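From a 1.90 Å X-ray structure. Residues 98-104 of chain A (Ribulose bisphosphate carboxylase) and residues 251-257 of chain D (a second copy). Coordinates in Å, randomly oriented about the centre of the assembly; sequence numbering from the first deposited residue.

Chain A, residues 98-104: LVQLFSA
Chain D, residues 251-257: IDIVVAG

One methyl carbon, Val D255 CG1, gathers most of this contact. Val D255 CG1 lies 3.2 Å from Val A99 O, a close approach for a methyl group and a carbonyl oxygen. That oxygen is already used in the helix: Ser A103 N donates to Val A99 O at 2.9 Å.

Chain A 98-104 is helical throughout. Phe A102 N to Leu A98 O, at 2.9 Å, repeats the i to i+4 pattern. In chain D, a strand ends at Asp D252 (phi/psi -77/91) and a short helix covers 253-256. Ala D256 N bonds to Asp D252 O at 3.0 Å, and Gly D257 N to Ile D253 O at 2.7 Å. Gly D257 then leaves helical angles at 97/176, where a CB would jam against the preceding carbonyl oxygen.

The register sets Val A99 CA 6.2 Å from Ala D256 CA, and Ser A103 CA 6.0 Å from Val D255 CA. Val D255, chi1 t, points toward chain A. Val D255 CG1 meets Val A99 CG1 (chi1 t) at 3.9 Å and Phe A102 CB at 4.2 Å. These are apolar contacts. The Phe A102 side chain, chi1 -89°, leads away at its end.

The polar link joins Ser A103 (chi1 t) and Asp D252 (chi1 m). Ser A103 OG is 2.7 Å from Asp D252 OD2, a hydrogen-bonding distance between hydroxyl and carboxylate.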

ATOM      1  N   LEU A  98      25.789  10.067  13.754  1.00 16.67           N
ATOM      2  CA  LEU A  98      27.016   9.714  14.483  1.00 15.77           C
ATOM      3  C   LEU A  98      27.918   8.976  13.578  1.00 14.74           C
ATOM      4  O   LEU A  98      29.135   9.110  13.670  1.00 14.12           O
ATOM      5  CB  LEU A  98      26.702   8.882  15.686  1.00 18.07           C
ATOM      6  CG  LEU A  98      27.977   8.552  16.503  1.00 20.04           C
ATOM      7  CD1 LEU A  98      27.909   9.069  17.877  1.00 23.28           C
ATOM      8  CD2 LEU A  98      28.178   7.082  16.471  1.00 21.72           C
ATOM      9  N   VAL A  99      27.328   8.232  12.638  1.00 15.39           N
ATOM     10  CA  VAL A  99      28.112   7.619  11.547  1.00 13.59           C
ATOM     11  C   VAL A  99      29.035   8.649  10.940  1.00 13.34           C
ATOM     12  O   VAL A  99      30.257   8.419  10.782  1.00 13.76           O
ATOM     13  CB  VAL A  99      27.184   6.981  10.456  1.00 14.39           C
ATOM     14  CG1 VAL A  99      27.976   6.336   9.412  1.00 16.83           C
ATOM     15  CG2 VAL A  99      26.171   5.916  11.067  1.00 14.28           C
ATOM     16  N   GLN A 100      28.496   9.789  10.567  1.00 13.00           N
ATOM     17  CA  GLN A 100      29.344  10.815   9.907  1.00 12.01           C
ATOM     18  C   GLN A 100      30.372  11.461  10.840  1.00 11.34           C
ATOM     19  O   GLN A 100      31.523  11.772  10.418  1.00 12.02           O
ATOM     20  CB  GLN A 100      28.484  11.899   9.186  1.00 12.09           C
ATOM     21  CG  GLN A 100      29.403  12.863   8.285  1.00 11.26           C
ATOM     22  CD  GLN A 100      29.865  14.135   9.000  1.00 11.36           C
ATOM     23  OE1 GLN A 100      30.761  14.862   8.509  1.00 13.18           O
ATOM     24  NE2 GLN A 100      29.261  14.420  10.133  1.00  5.66           N
ATOM     25  N   LEU A 101      29.979  11.714  12.090  1.00 12.32           N
ATOM     26  CA  LEU A 101      30.903  12.197  13.137  1.00 12.62           C
ATOM     27  C   LEU A 101      32.130  11.278  13.227  1.00 13.63           C
ATOM     28  O   LEU A 101      33.306  11.726  13.100  1.00 12.79           O
ATOM     29  CB  LEU A 101      30.181  12.279  14.493  1.00 13.74           C
ATOM     30  CG  LEU A 101      31.113  12.638  15.686  1.00 16.28           C
ATOM     31  CD1 LEU A 101      31.816  13.938  15.413  1.00 15.30           C
ATOM     32  CD2 LEU A 101      30.344  12.701  16.981  1.00 15.40           C
ATOM     33  N   PHE A 102      31.879   9.988  13.389  1.00 13.53           N
ATOM     34  CA  PHE A 102      32.946   9.005  13.523  1.00 14.15           C
ATOM     35  C   PHE A 102      33.746   8.819  12.251  1.00 15.36           C
ATOM     36  O   PHE A 102      34.932   8.550  12.313  1.00 12.77           O
ATOM     37  CB  PHE A 102      32.403   7.666  14.024  1.00 15.46           C
ATOM     38  CG  PHE A 102      32.389   7.560  15.524  1.00 18.86           C
ATOM     39  CD1 PHE A 102      32.090   8.668  16.322  1.00 20.95           C
ATOM     40  CD2 PHE A 102      32.749   6.374  16.151  1.00 23.96           C
ATOM     41  CE1 PHE A 102      32.114   8.568  17.724  1.00 22.23           C
ATOM     42  CE2 PHE A 102      32.741   6.278  17.529  1.00 24.53           C
ATOM     43  CZ  PHE A 102      32.430   7.390  18.313  1.00 23.46           C
ATOM     44  N   SER A 103      33.132   8.992  11.092  1.00 16.01           N
ATOM     45  CA  SER A 103      33.940   9.003   9.873  1.00 17.26           C
ATOM     46  C   SER A 103      34.986  10.145   9.874  1.00 17.45           C
ATOM     47  O   SER A 103      36.125  10.014   9.319  1.00 17.24           O
ATOM     48  CB  SER A 103      33.023   9.147   8.679  1.00 18.15           C
ATOM     49  OG  SER A 103      33.761   8.816   7.520  1.00 27.17           O
ATOM     50  N   ALA A 104      34.620  11.277  10.476  1.00 16.18           N
ATOM     51  CA  ALA A 104      35.529  12.412  10.554  1.00 16.63           C
ATOM     52  C   ALA A 104      36.558  12.266  11.656  1.00 16.66           C
ATOM     53  O   ALA A 104      37.763  12.380  11.395  1.00 16.60           O
ATOM     54  CB  ALA A 104      34.756  13.696  10.738  1.00 16.70           C
TER
ATOM     55  N   ILE D 251      30.353   3.852   0.166  1.00 14.32           N
ATOM     56  CA  ILE D 251      29.952   3.603   1.566  1.00 15.20           C
ATOM     57  C   ILE D 251      31.249   3.477   2.384  1.00 15.63           C
ATOM     58  O   ILE D 251      32.151   2.740   1.974  1.00 15.16           O
ATOM     59  CB  ILE D 251      29.197   2.302   1.689  1.00 15.98           C
ATOM     60  CG1 ILE D 251      27.892   2.338   0.916  1.00 17.10           C
ATOM     61  CG2 ILE D 251      28.844   2.010   3.100  1.00 17.18           C
ATOM     62  CD1 ILE D 251      27.287   0.979   0.700  1.00 19.84           C
ATOM     63  N   ASP D 252      31.317   4.178   3.516  1.00 16.54           N
ATOM     64  CA  ASP D 252      32.399   4.040   4.482  1.00 17.57           C
ATOM     65  C   ASP D 252      32.046   2.745   5.208  1.00 16.73           C
ATOM     66  O   ASP D 252      31.294   2.777   6.168  1.00 15.71           O
ATOM     67  CB  ASP D 252      32.451   5.208   5.481  1.00 18.66           C
ATOM     68  CG  ASP D 252      32.641   6.616   4.816  1.00 22.14           C
ATOM     69  OD1 ASP D 252      33.004   6.682   3.605  1.00 24.91           O
ATOM     70  OD2 ASP D 252      32.379   7.727   5.431  1.00 24.18           O
ATOM     71  N   ILE D 253      32.539   1.597   4.735  1.00 15.87           N
ATOM     72  CA  ILE D 253      32.039   0.298   5.263  1.00 16.66           C
ATOM     73  C   ILE D 253      32.399  -0.057   6.701  1.00 16.10           C
ATOM     74  O   ILE D 253      31.584  -0.712   7.419  1.00 13.20           O
ATOM     75  CB  ILE D 253      32.330  -0.901   4.355  1.00 16.98           C
ATOM     76  CG1 ILE D 253      33.829  -1.138   4.134  1.00 16.07           C
ATOM     77  CG2 ILE D 253      31.671  -0.723   2.987  1.00 16.06           C
ATOM     78  CD1 ILE D 253      34.061  -2.557   3.673  1.00 16.59           C
ATOM     79  N   VAL D 254      33.523   0.442   7.167  1.00 15.84           N
ATOM     80  CA  VAL D 254      33.917   0.157   8.568  1.00 18.27           C
ATOM     81  C   VAL D 254      33.191   1.058   9.590  1.00 17.52           C
ATOM     82  O   VAL D 254      32.687   0.607  10.654  1.00 19.70           O
ATOM     83  CB  VAL D 254      35.452   0.275   8.716  1.00 18.73           C
ATOM     84  CG1 VAL D 254      35.870  -0.161  10.082  1.00 19.96           C
ATOM     85  CG2 VAL D 254      36.119  -0.582   7.624  1.00 20.22           C
ATOM     86  N   VAL D 255      33.048   2.325   9.241  1.00 16.91           N
ATOM     87  CA  VAL D 255      32.292   3.228  10.044  1.00 16.60           C
ATOM     88  C   VAL D 255      30.794   2.805  10.066  1.00 15.34           C
ATOM     89  O   VAL D 255      30.186   2.735  11.105  1.00 16.47           O
ATOM     90  CB  VAL D 255      32.479   4.682   9.608  1.00 16.81           C
ATOM     91  CG1 VAL D 255      31.671   5.556  10.501  1.00 19.47           C
ATOM     92  CG2 VAL D 255      33.991   5.061   9.678  1.00 16.72           C
ATOM     93  N   ALA D 256      30.231   2.495   8.908  1.00 15.77           N
ATOM     94  CA  ALA D 256      28.809   2.105   8.791  1.00 16.32           C
ATOM     95  C   ALA D 256      28.566   0.715   9.425  1.00 15.37           C
ATOM     96  O   ALA D 256      27.618   0.498  10.222  1.00 15.97           O
ATOM     97  CB  ALA D 256      28.435   2.106   7.297  1.00 16.23           C
ATOM     98  N   GLY D 257      29.427  -0.229   9.012  1.00 15.34           N
ATOM     99  CA  GLY D 257      29.548  -1.545   9.601  1.00 15.63           C
ATOM    100  C   GLY D 257      28.779  -2.658   8.880  1.00 16.22           C
ATOM    101  O   GLY D 257      28.009  -2.407   7.904  1.00 15.74           O
TER